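Putative immunoglobulin-blocking virulence protein (Mycoplasma mycoides subsp. capri, PDB 7ADK) probably binds host immunoglobulins and blocks their function, and so acts as a mycoplasma virulence factor. Local coordinates at residues L246-K251 and R316-N321; Q475-F480 and N496-E501; E501-T506 and W527-D532. All blocks are in the same frame, centred on the assembly; numbering follows the deposited sequence.

Interaction 1: residues L246-K251 and R316-N321; sequences LERYKK and RSAFIN
The carbonyl oxygen of Ala-318 is gripped side-on by Arg-248, whose NE and NH2 both donate to this O atom, from 2.8 and 2.9 Å. Ala-318 O lies almost in the guanidinium plane; NE meets it nearly along the C=O axis, whereas NH2 comes in from well to one side. The Arg-248 chain is bent at chi3 (64°), which swings NE back to the strand. Arg-316 O stands over the centre of one guanidinium face, 3.9 Å from CZ of Arg-248, and NH1 is held by Val-203 O. Arg-248 also serves with its backbone: Ile-320 N donates to Arg-248 O over 3.0 Å at a nearly straight 169°, and the CA of Phe-319 rests near the same oxygen. Helix 247-253 docks here on strand 318-320, an outer strand of a three-stranded antiparallel sheet, while Ser-317 and Phe-319 use their backbones to pair with strand 326-332. Apolar contacts lie further along. Tyr-249 CD1 reaches Ile-320 CD1 at 4.1 Å, its hydroxyl being bound to Leu-205 O and Asn-208. The extended Lys-251 chain slants across Phe-319, with CD 3.8 Å from CE2 of that ring.

Interaction 2: residues Q475-F480 and N496-E501; sequences QQLELF and NKNIKE
Gln-475 and Ile-499 bring their CA atoms to 4.7 Å where the chain of 496-501 folds through an inverse gamma turn centred on Ile-499, closed by Lys-500 N bonding to Asn-498 O. The two ranges meet by van der Waals contact, without a hydrogen bond between them. Gln-475 is bent at chi2 (-75°), which lays its amide across the Ile-499 side chain: CD of Gln-475 is 3.5 Å from CD1 of Ile-499, and OE1 sits beside CB and CG2 of the same residue. On the next residue pair, Gln-476 and Glu-501 lie side by side and point the same way, with the Gln-476 OE1 atom 3.4 Å from Glu-501 CG and the amide and carboxylate planes 54° apart. Their polar ends find partners elsewhere, Gln-476 NE2 at Ser-448 OG and Glu-501 OE1 at Ser-503 OG. Asn-498 braces the turn from within: its ND2 donates to Glu-501 O over 3.0 Å, almost straight at 174°, and the same nitrogen rests on Leu-477 CB at 3.7 Å. Glu-478 OE2 is 5.0 Å from Glu-501 OE1, a proximity of like charges probably eased by Arg-450, which forms a salt bridge with Glu-478. The Leu-x-Leu spacing of Leu-477 and Leu-479, echoed by Leu-502 and Leu-504, recalls leucine-rich repeats. Strand 473-481 is flanked by the parallel strand 448-454 on one edge and by 497-498 and 502-506 on the other, so that this turn forms the link between two short strands lying along the same neighbour.

Interaction 3: residues E501-T506 and W527-D532; sequences ELSLYT and WINTID
Leu-502 and Ile-528 form a single parallel beta bridge: Leu-502 N donates to Trp-527 O at 3.1 Å, and Asn-529 N to Leu-502 O at 2.8 Å. Strand 502-506 thereby gains a brief backbone partner from the loop between strands 516-517 and 547-548. The apolar contacts are looser, with Leu-504 CG 4.3 Å from Ile-528 CG2. Glu-501 OE2 meets the Trp-527 indole at its edge, in the ring plane, 3.4 Å from CZ3, while the indole NE1 is bound to Asp-347. Side-chain hydrogen bonds make up the rest. Asn-529 has CG anti to its backbone N (chi1 -171°), and its ND2 donates to Ser-503 OG at 3.2 Å and to Asp-532 OD2, which it meets from above the carboxylate plane. Ser-503 OG accepts from Asn-529 while giving its own proton to Glu-501 OE1. Tyr-505 OH donates to the anti lone pair of Asp-532 OD2 over 2.8 Å, its ring nearly coplanar with the carboxylate (9°). Arg-352 and Arg-362 add salt bridges to that oxygen. With two neutral donors and two arginines around it, the buried Asp-532 carboxylate is probably stabilised in its charged form.

Overall arrangement
From the N terminus, interaction 1 comes first: it closes a loop of 64 residues, about a third of it helical, and joins helix 247-253 to the small antiparallel sheet of strands 312-313, 318-320 and 326-332. Interaction 2 follows across 15 residues and interaction 3 across 20, so the three are in series, none nested in or crossing another. Interaction 1 stands apart, its centre about 48 Å from that of interaction 2, on the other side of the chain's centre, and about 39 Å from that of interaction 3. The latter two have centres about 9 Å apart, share Glu-501, and are joined through neighbouring strands 473-481 and 502-506, so that the loop 527-532 is fastened to strand 502-506 of the mixed sheet.

Interaction 1: residues L246-K251 and R316-N321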
loop_
_atom_site.group_PDB
_atom_site.type_symbol
_atom_site.label_atom_id
_atom_site.label_comp_id
_atom_site.label_asym_id
_atom_site.label_seq_id
_atom_site.Cartn_x
_atom_site.Cartn_y
_atom_site.Cartn_z
ATOM N N LEU A 246 9.215 25.691 -28.205
ATOM C CA LEU A 246 9.614 27.085 -27.934
ATOM C C LEU A 246 11.074 27.192 -27.478
ATOM O O LEU A 246 11.808 28.031 -27.994
ATOM C CB LEU A 246 8.653 27.711 -26.902
ATOM C CG LEU A 246 9.026 29.107 -26.361
ATOM C CD1 LEU A 246 9.122 30.177 -27.438
ATOM C CD2 LEU A 246 8.015 29.570 -25.340
ATOM N N GLU A 247 11.509 26.305 -26.592
ATOM C CA GLU A 247 12.859 26.262 -26.039
ATOM C C GLU A 247 13.946 26.182 -27.119
ATOM O O GLU A 247 15.030 26.737 -26.941
ATOM C CB GLU A 247 12.985 25.064 -25.089
ATOM C CG GLU A 247 12.446 25.269 -23.663
ATOM C CD GLU A 247 10.945 25.557 -23.503
ATOM O OE1 GLU A 247 10.153 25.297 -24.428
ATOM O OE2 GLU A 247 10.553 26.051 -22.427
ATOM N N ARG A 248 13.665 25.550 -28.263
ATOM C CA ARG A 248 14.626 25.346 -29.352
ATOM C C ARG A 248 15.032 26.633 -30.066
ATOM O O ARG A 248 16.078 26.689 -30.698
ATOM C CB ARG A 248 14.038 24.376 -30.369
ATOM C CG ARG A 248 13.628 23.025 -29.777
ATOM C CD ARG A 248 13.036 22.128 -30.855
ATOM N NE ARG A 248 14.034 21.808 -31.875
ATOM C CZ ARG A 248 13.855 21.091 -32.955
ATOM N NH1 ARG A 248 12.707 20.629 -33.308
ATOM N NH2 ARG A 248 14.876 20.814 -33.681
ATOM N N TYR A 249 14.210 27.667 -29.955
ATOM C CA TYR A 249 14.478 29.021 -30.440
ATOM C C TYR A 249 14.830 29.996 -29.310
ATOM O O TYR A 249 15.553 30.953 -29.549
ATOM C CB TYR A 249 13.261 29.529 -31.220
ATOM C CG TYR A 249 12.627 28.529 -32.165
ATOM C CD1 TYR A 249 13.088 28.387 -33.486
ATOM C CD2 TYR A 249 11.582 27.717 -31.697
ATOM C CE1 TYR A 249 12.525 27.406 -34.321
ATOM C CE2 TYR A 249 11.012 26.744 -32.531
ATOM C CZ TYR A 249 11.497 26.573 -33.838
ATOM O OH TYR A 249 10.963 25.611 -34.621
ATOM N N LYS A 250 14.338 29.772 -28.082
ATOM C CA LYS A 250 14.248 30.759 -26.983
ATOM C C LYS A 250 15.562 31.466 -26.636
ATOM O O LYS A 250 15.576 32.675 -26.460
ATOM C CB LYS A 250 13.653 30.089 -25.738
ATOM C CG LYS A 250 13.194 31.075 -24.687
ATOM C CD LYS A 250 12.890 30.525 -23.344
ATOM C CE LYS A 250 12.368 31.537 -22.330
ATOM N NZ LYS A 250 13.414 32.425 -21.797
ATOM N N LYS A 251 16.678 30.735 -26.636
ATOM C CA LYS A 251 18.038 31.267 -26.409
ATOM C C LYS A 251 18.478 32.320 -27.438
ATOM O O LYS A 251 19.240 33.211 -27.094
ATOM C CB LYS A 251 19.041 30.101 -26.375
ATOM C CG LYS A 251 18.806 29.146 -25.195
ATOM C CD LYS A 251 19.880 28.057 -25.126
ATOM C CE LYS A 251 19.547 27.066 -24.014
ATOM N NZ LYS A 251 20.586 26.022 -23.841
ATOM N N ARG A 316 15.793 16.340 -34.086
ATOM C CA ARG A 316 14.829 16.495 -32.983
ATOM C C ARG A 316 15.440 17.186 -31.760
ATOM O O ARG A 316 14.734 17.828 -30.997
ATOM C CB ARG A 316 14.268 15.101 -32.643
ATOM C CG ARG A 316 13.023 15.102 -31.748
ATOM C CD ARG A 316 12.510 13.702 -31.397
ATOM N NE ARG A 316 12.157 12.904 -32.575
ATOM C CZ ARG A 316 10.975 12.508 -32.980
ATOM N NH1 ARG A 316 9.894 12.680 -32.311
ATOM N NH2 ARG A 316 10.884 11.928 -34.114
ATOM N N SER A 317 16.751 17.073 -31.589
ATOM C CA SER A 317 17.510 17.633 -30.463
ATOM C C SER A 317 18.164 18.983 -30.773
ATOM O O SER A 317 18.783 19.576 -29.895
ATOM C CB SER A 317 18.600 16.646 -30.054
ATOM O OG SER A 317 18.043 15.387 -29.744
ATOM N N ALA A 318 18.096 19.444 -32.023
ATOM C CA ALA A 318 18.723 20.677 -32.474
ATOM C C ALA A 318 18.060 21.916 -31.873
ATOM O O ALA A 318 16.839 22.047 -31.934
ATOM C CB ALA A 318 18.673 20.725 -33.999
ATOM N N PHE A 319 18.859 22.863 -31.396
ATOM C CA PHE A 319 18.431 24.195 -30.974
ATOM C C PHE A 319 19.369 25.263 -31.541
ATOM O O PHE A 319 20.453 24.968 -32.025
ATOM C CB PHE A 319 18.298 24.273 -29.442
ATOM C CG PHE A 319 19.587 24.294 -28.642
ATOM C CD1 PHE A 319 20.148 23.088 -28.205
ATOM C CD2 PHE A 319 20.203 25.510 -28.299
ATOM C CE1 PHE A 319 21.318 23.101 -27.429
ATOM C CE2 PHE A 319 21.379 25.521 -27.533
ATOM C CZ PHE A 319 21.934 24.315 -27.094
ATOM N N ILE A 320 18.949 26.517 -31.508
ATOM C CA ILE A 320 19.752 27.672 -31.922
ATOM C C ILE A 320 20.238 28.366 -30.649
ATOM O O ILE A 320 19.410 28.722 -29.812
ATOM C CB ILE A 320 18.863 28.616 -32.766
ATOM C CG1 ILE A 320 18.344 27.942 -34.052
ATOM C CG2 ILE A 320 19.594 29.909 -33.133
ATOM C CD1 ILE A 320 17.019 28.506 -34.523
ATOM N N ASN A 321 21.540 28.567 -30.458
ATOM C CA ASN A 321 22.021 29.304 -29.283
ATOM C C ASN A 321 22.085 30.819 -29.552
ATOM O O ASN A 321 21.733 31.306 -30.623
ATOM C CB ASN A 321 23.316 28.687 -28.721
ATOM C CG ASN A 321 24.601 29.009 -29.453
ATOM O OD1 ASN A 321 24.890 30.139 -29.789
ATOM N ND2 ASN A 321 25.450 28.036 -29.644
#

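Interaction 2: residues Q475-F480 and N496-E501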
loop_
_atom_site.group_PDB
_atom_site.type_symbol
_atom_site.label_atom_id
_atom_site.label_comp_id
_atom_site.label_asym_id
_atom_site.label_seq_id
_atom_site.Cartn_x
_atom_site.Cartn_y
_atom_site.Cartn_z
ATOM N N GLN A 475 12.593 -25.880 -26.322
ATOM C CA GLN A 475 12.782 -24.732 -27.211
ATOM C C GLN A 475 12.549 -23.391 -26.481
ATOM O O GLN A 475 13.478 -22.601 -26.345
ATOM C CB GLN A 475 11.905 -24.883 -28.457
ATOM C CG GLN A 475 12.418 -25.874 -29.503
ATOM C CD GLN A 475 13.598 -25.379 -30.330
ATOM O OE1 GLN A 475 14.132 -24.294 -30.159
ATOM N NE2 GLN A 475 14.021 -26.154 -31.292
ATOM N N GLN A 476 11.342 -23.158 -25.957
ATOM C CA GLN A 476 10.946 -21.943 -25.240
ATOM C C GLN A 476 10.198 -22.246 -23.942
ATOM O O GLN A 476 9.389 -23.170 -23.878
ATOM C CB GLN A 476 10.135 -21.056 -26.192
ATOM C CG GLN A 476 9.239 -19.998 -25.563
ATOM C CD GLN A 476 8.747 -18.973 -26.579
ATOM O OE1 GLN A 476 9.491 -18.215 -27.164
ATOM N NE2 GLN A 476 7.477 -18.921 -26.853
ATOM N N LEU A 477 10.434 -21.426 -22.918
ATOM C CA LEU A 477 9.646 -21.376 -21.695
ATOM C C LEU A 477 9.284 -19.923 -21.393
ATOM O O LEU A 477 10.181 -19.124 -21.148
ATOM C CB LEU A 477 10.459 -22.036 -20.567
ATOM C CG LEU A 477 9.721 -22.142 -19.228
ATOM C CD1 LEU A 477 8.537 -23.098 -19.297
ATOM C CD2 LEU A 477 10.670 -22.637 -18.160
ATOM N N GLU A 478 7.999 -19.577 -21.390
ATOM C CA GLU A 478 7.512 -18.280 -20.913
ATOM C C GLU A 478 6.856 -18.477 -19.545
ATOM O O GLU A 478 5.884 -19.219 -19.414
ATOM C CB GLU A 478 6.518 -17.627 -21.894
ATOM C CG GLU A 478 7.100 -17.255 -23.265
ATOM C CD GLU A 478 6.100 -16.633 -24.263
ATOM O OE1 GLU A 478 4.945 -16.347 -23.896
ATOM O OE2 GLU A 478 6.456 -16.400 -25.437
ATOM N N LEU A 479 7.373 -17.804 -18.519
ATOM C CA LEU A 479 6.821 -17.801 -17.169
ATOM C C LEU A 479 6.287 -16.405 -16.871
ATOM O O LEU A 479 7.059 -15.451 -16.899
ATOM C CB LEU A 479 7.908 -18.197 -16.154
ATOM C CG LEU A 479 8.601 -19.549 -16.375
ATOM C CD1 LEU A 479 9.661 -19.777 -15.305
ATOM C CD2 LEU A 479 7.634 -20.716 -16.348
ATOM N N PHE A 480 4.991 -16.278 -16.588
ATOM C CA PHE A 480 4.365 -15.018 -16.196
ATOM C C PHE A 480 4.091 -15.006 -14.691
ATOM O O PHE A 480 3.077 -15.538 -14.228
ATOM C CB PHE A 480 3.091 -14.759 -17.000
ATOM C CG PHE A 480 3.276 -14.707 -18.496
ATOM C CD1 PHE A 480 3.374 -15.886 -19.258
ATOM C CD2 PHE A 480 3.366 -13.458 -19.128
ATOM C CE1 PHE A 480 3.606 -15.818 -20.637
ATOM C CE2 PHE A 480 3.603 -13.393 -20.506
ATOM C CZ PHE A 480 3.738 -14.568 -21.253
ATOM N N ASN A 496 19.454 -30.215 -19.755
ATOM C CA ASN A 496 20.362 -30.044 -20.891
ATOM C C ASN A 496 20.206 -28.667 -21.544
ATOM O O ASN A 496 21.225 -28.057 -21.850
ATOM C CB ASN A 496 20.209 -31.166 -21.929
ATOM C CG ASN A 496 21.012 -32.402 -21.571
ATOM O OD1 ASN A 496 20.850 -33.005 -20.530
ATOM N ND2 ASN A 496 21.914 -32.822 -22.413
ATOM N N LYS A 497 18.981 -28.181 -21.813
ATOM C CA LYS A 497 18.833 -26.988 -22.667
ATOM C C LYS A 497 17.501 -26.236 -22.579
ATOM O O LYS A 497 16.437 -26.821 -22.756
ATOM C CB LYS A 497 19.122 -27.420 -24.126
ATOM C CG LYS A 497 19.644 -26.301 -25.039
ATOM C CD LYS A 497 20.665 -26.789 -26.079
ATOM C CE LYS A 497 20.256 -28.014 -26.896
ATOM N NZ LYS A 497 21.339 -28.484 -27.786
ATOM N N ASN A 498 17.584 -24.910 -22.460
ATOM C CA ASN A 498 16.608 -23.961 -23.012
ATOM C C ASN A 498 17.227 -23.382 -24.284
ATOM O O ASN A 498 18.226 -22.662 -24.197
ATOM C CB ASN A 498 16.236 -22.830 -22.050
ATOM C CG ASN A 498 15.193 -23.180 -21.023
ATOM O OD1 ASN A 498 15.346 -24.036 -20.172
ATOM N ND2 ASN A 498 14.079 -22.509 -21.083
ATOM N N ILE A 499 16.679 -23.716 -25.457
ATOM C CA ILE A 499 17.286 -23.484 -26.781
ATOM C C ILE A 499 17.131 -22.011 -27.187
ATOM O O ILE A 499 16.322 -21.632 -28.027
ATOM C CB ILE A 499 16.764 -24.479 -27.858
ATOM C CG1 ILE A 499 16.869 -25.967 -27.434
ATOM C CG2 ILE A 499 17.527 -24.303 -29.186
ATOM C CD1 ILE A 499 15.948 -26.939 -28.183
ATOM N N LYS A 500 17.936 -21.171 -26.543
ATOM C CA LYS A 500 17.993 -19.723 -26.698
ATOM C C LYS A 500 16.716 -18.974 -26.303
ATOM O O LYS A 500 16.442 -17.906 -26.846
ATOM C CB LYS A 500 18.536 -19.372 -28.083
ATOM N N GLU A 501 15.942 -19.495 -25.341
ATOM C CA GLU A 501 14.792 -18.764 -24.813
ATOM C C GLU A 501 14.383 -19.178 -23.400
ATOM O O GLU A 501 13.906 -20.285 -23.148
ATOM C CB GLU A 501 13.606 -18.869 -25.768
ATOM C CG GLU A 501 12.347 -18.125 -25.302
ATOM C CD GLU A 501 12.364 -16.597 -25.385
ATOM O OE1 GLU A 501 11.435 -15.962 -24.844
ATOM O OE2 GLU A 501 13.286 -16.025 -25.987
#

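Interaction 3: residues E501-T506 and W527-D532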
loop_
_atom_site.group_PDB
_atom_site.type_symbol
_atom_site.label_atom_id
_atom_site.label_comp_id
_atom_site.label_asym_id
_atom_site.label_seq_id
_atom_site.Cartn_x
_atom_site.Cartn_y
_atom_site.Cartn_z
ATOM N N GLU A 501 15.942 -19.495 -25.341
ATOM C CA GLU A 501 14.792 -18.764 -24.813
ATOM C C GLU A 501 14.383 -19.178 -23.400
ATOM O O GLU A 501 13.906 -20.285 -23.148
ATOM C CB GLU A 501 13.606 -18.869 -25.768
ATOM C CG GLU A 501 12.347 -18.125 -25.302
ATOM C CD GLU A 501 12.364 -16.597 -25.385
ATOM O OE1 GLU A 501 11.435 -15.962 -24.844
ATOM O OE2 GLU A 501 13.286 -16.025 -25.987
ATOM N N LEU A 502 14.474 -18.222 -22.490
ATOM C CA LEU A 502 13.694 -18.157 -21.268
ATOM C C LEU A 502 13.113 -16.752 -21.174
ATOM O O LEU A 502 13.859 -15.780 -21.218
ATOM C CB LEU A 502 14.609 -18.490 -20.087
ATOM C CG LEU A 502 13.962 -18.382 -18.706
ATOM C CD1 LEU A 502 12.921 -19.453 -18.475
ATOM C CD2 LEU A 502 15.047 -18.550 -17.675
ATOM N N SER A 503 11.807 -16.622 -21.015
ATOM C CA SER A 503 11.155 -15.338 -20.796
ATOM C C SER A 503 10.609 -15.243 -19.381
ATOM O O SER A 503 9.726 -16.001 -18.996
ATOM C CB SER A 503 10.055 -15.142 -21.806
ATOM O OG SER A 503 10.493 -14.431 -22.918
ATOM N N LEU A 504 11.163 -14.312 -18.609
ATOM C CA LEU A 504 10.739 -14.009 -17.247
ATOM C C LEU A 504 9.902 -12.733 -17.303
ATOM O O LEU A 504 10.451 -11.644 -17.465
ATOM C CB LEU A 504 11.964 -13.920 -16.312
ATOM C CG LEU A 504 12.887 -15.145 -16.311
ATOM C CD1 LEU A 504 13.939 -15.006 -15.230
ATOM C CD2 LEU A 504 12.148 -16.446 -16.063
ATOM N N TYR A 505 8.586 -12.880 -17.224
ATOM C CA TYR A 505 7.591 -11.843 -17.501
ATOM C C TYR A 505 6.688 -11.601 -16.290
ATOM O O TYR A 505 6.444 -12.505 -15.503
ATOM C CB TYR A 505 6.710 -12.252 -18.700
ATOM C CG TYR A 505 7.294 -12.286 -20.102
ATOM C CD1 TYR A 505 8.037 -11.203 -20.606
ATOM C CD2 TYR A 505 6.956 -13.344 -20.964
ATOM C CE1 TYR A 505 8.436 -11.173 -21.956
ATOM C CE2 TYR A 505 7.312 -13.298 -22.320
ATOM C CZ TYR A 505 8.054 -12.212 -22.823
ATOM O OH TYR A 505 8.357 -12.171 -24.142
ATOM N N THR A 506 6.106 -10.412 -16.180
ATOM C CA THR A 506 4.970 -10.140 -15.277
ATOM C C THR A 506 3.991 -9.208 -15.969
ATOM O O THR A 506 4.376 -8.494 -16.887
ATOM C CB THR A 506 5.336 -9.481 -13.926
ATOM O OG1 THR A 506 5.640 -8.119 -14.043
ATOM C CG2 THR A 506 6.550 -10.061 -13.250
ATOM N N TRP A 527 19.866 -18.062 -23.706
ATOM C CA TRP A 527 19.506 -16.637 -23.795
ATOM C C TRP A 527 18.236 -16.338 -22.993
ATOM O O TRP A 527 17.194 -16.946 -23.230
ATOM C CB TRP A 527 19.366 -16.230 -25.280
ATOM C CG TRP A 527 19.142 -14.778 -25.591
ATOM C CD1 TRP A 527 20.110 -13.838 -25.675
ATOM C CD2 TRP A 527 17.901 -14.087 -25.928
ATOM N NE1 TRP A 527 19.560 -12.624 -26.039
ATOM C CE2 TRP A 527 18.203 -12.726 -26.215
ATOM C CE3 TRP A 527 16.550 -14.472 -26.052
ATOM C CZ2 TRP A 527 17.229 -11.801 -26.601
ATOM C CZ3 TRP A 527 15.569 -13.553 -26.450
ATOM C CH2 TRP A 527 15.901 -12.222 -26.733
ATOM N N ILE A 528 18.313 -15.428 -22.023
ATOM C CA ILE A 528 17.156 -14.970 -21.244
ATOM C C ILE A 528 16.653 -13.686 -21.903
ATOM O O ILE A 528 17.442 -12.786 -22.189
ATOM C CB ILE A 528 17.477 -14.738 -19.743
ATOM C CG1 ILE A 528 18.237 -15.891 -19.067
ATOM C CG2 ILE A 528 16.175 -14.509 -18.959
ATOM C CD1 ILE A 528 19.748 -15.801 -19.158
ATOM N N ASN A 529 15.357 -13.596 -22.176
ATOM C CA ASN A 529 14.769 -12.493 -22.915
ATOM C C ASN A 529 14.836 -11.188 -22.118
ATOM O O ASN A 529 14.290 -11.060 -21.019
ATOM C CB ASN A 529 13.338 -12.832 -23.332
ATOM C CG ASN A 529 12.735 -11.820 -24.276
ATOM O OD1 ASN A 529 13.419 -11.035 -24.911
ATOM N ND2 ASN A 529 11.438 -11.808 -24.386
ATOM N N THR A 530 15.525 -10.230 -22.725
ATOM C CA THR A 530 15.918 -8.918 -22.191
ATOM C C THR A 530 15.395 -7.758 -23.046
ATOM O O THR A 530 15.370 -6.601 -22.624
ATOM C CB THR A 530 17.448 -8.918 -22.125
ATOM O OG1 THR A 530 17.916 -7.795 -21.416
ATOM C CG2 THR A 530 18.100 -8.954 -23.513
ATOM N N ILE A 531 14.960 -8.093 -24.256
ATOM C CA ILE A 531 14.097 -7.292 -25.131
ATOM C C ILE A 531 12.665 -7.418 -24.569
ATOM O O ILE A 531 12.491 -7.986 -23.499
ATOM C CB ILE A 531 14.311 -7.802 -26.581
ATOM C CG1 ILE A 531 15.785 -7.582 -26.990
ATOM C CG2 ILE A 531 13.410 -7.145 -27.629
ATOM C CD1 ILE A 531 16.230 -8.303 -28.249
ATOM N N ASP A 532 11.619 -6.896 -25.202
ATOM C CA ASP A 532 10.256 -6.944 -24.655
ATOM C C ASP A 532 10.139 -6.203 -23.306
ATOM O O ASP A 532 9.413 -6.591 -22.396
ATOM C CB ASP A 532 9.678 -8.375 -24.655
ATOM C CG ASP A 532 9.605 -9.098 -26.002
ATOM O OD1 ASP A 532 10.011 -8.559 -27.056
ATOM O OD2 ASP A 532 9.165 -10.270 -25.997
#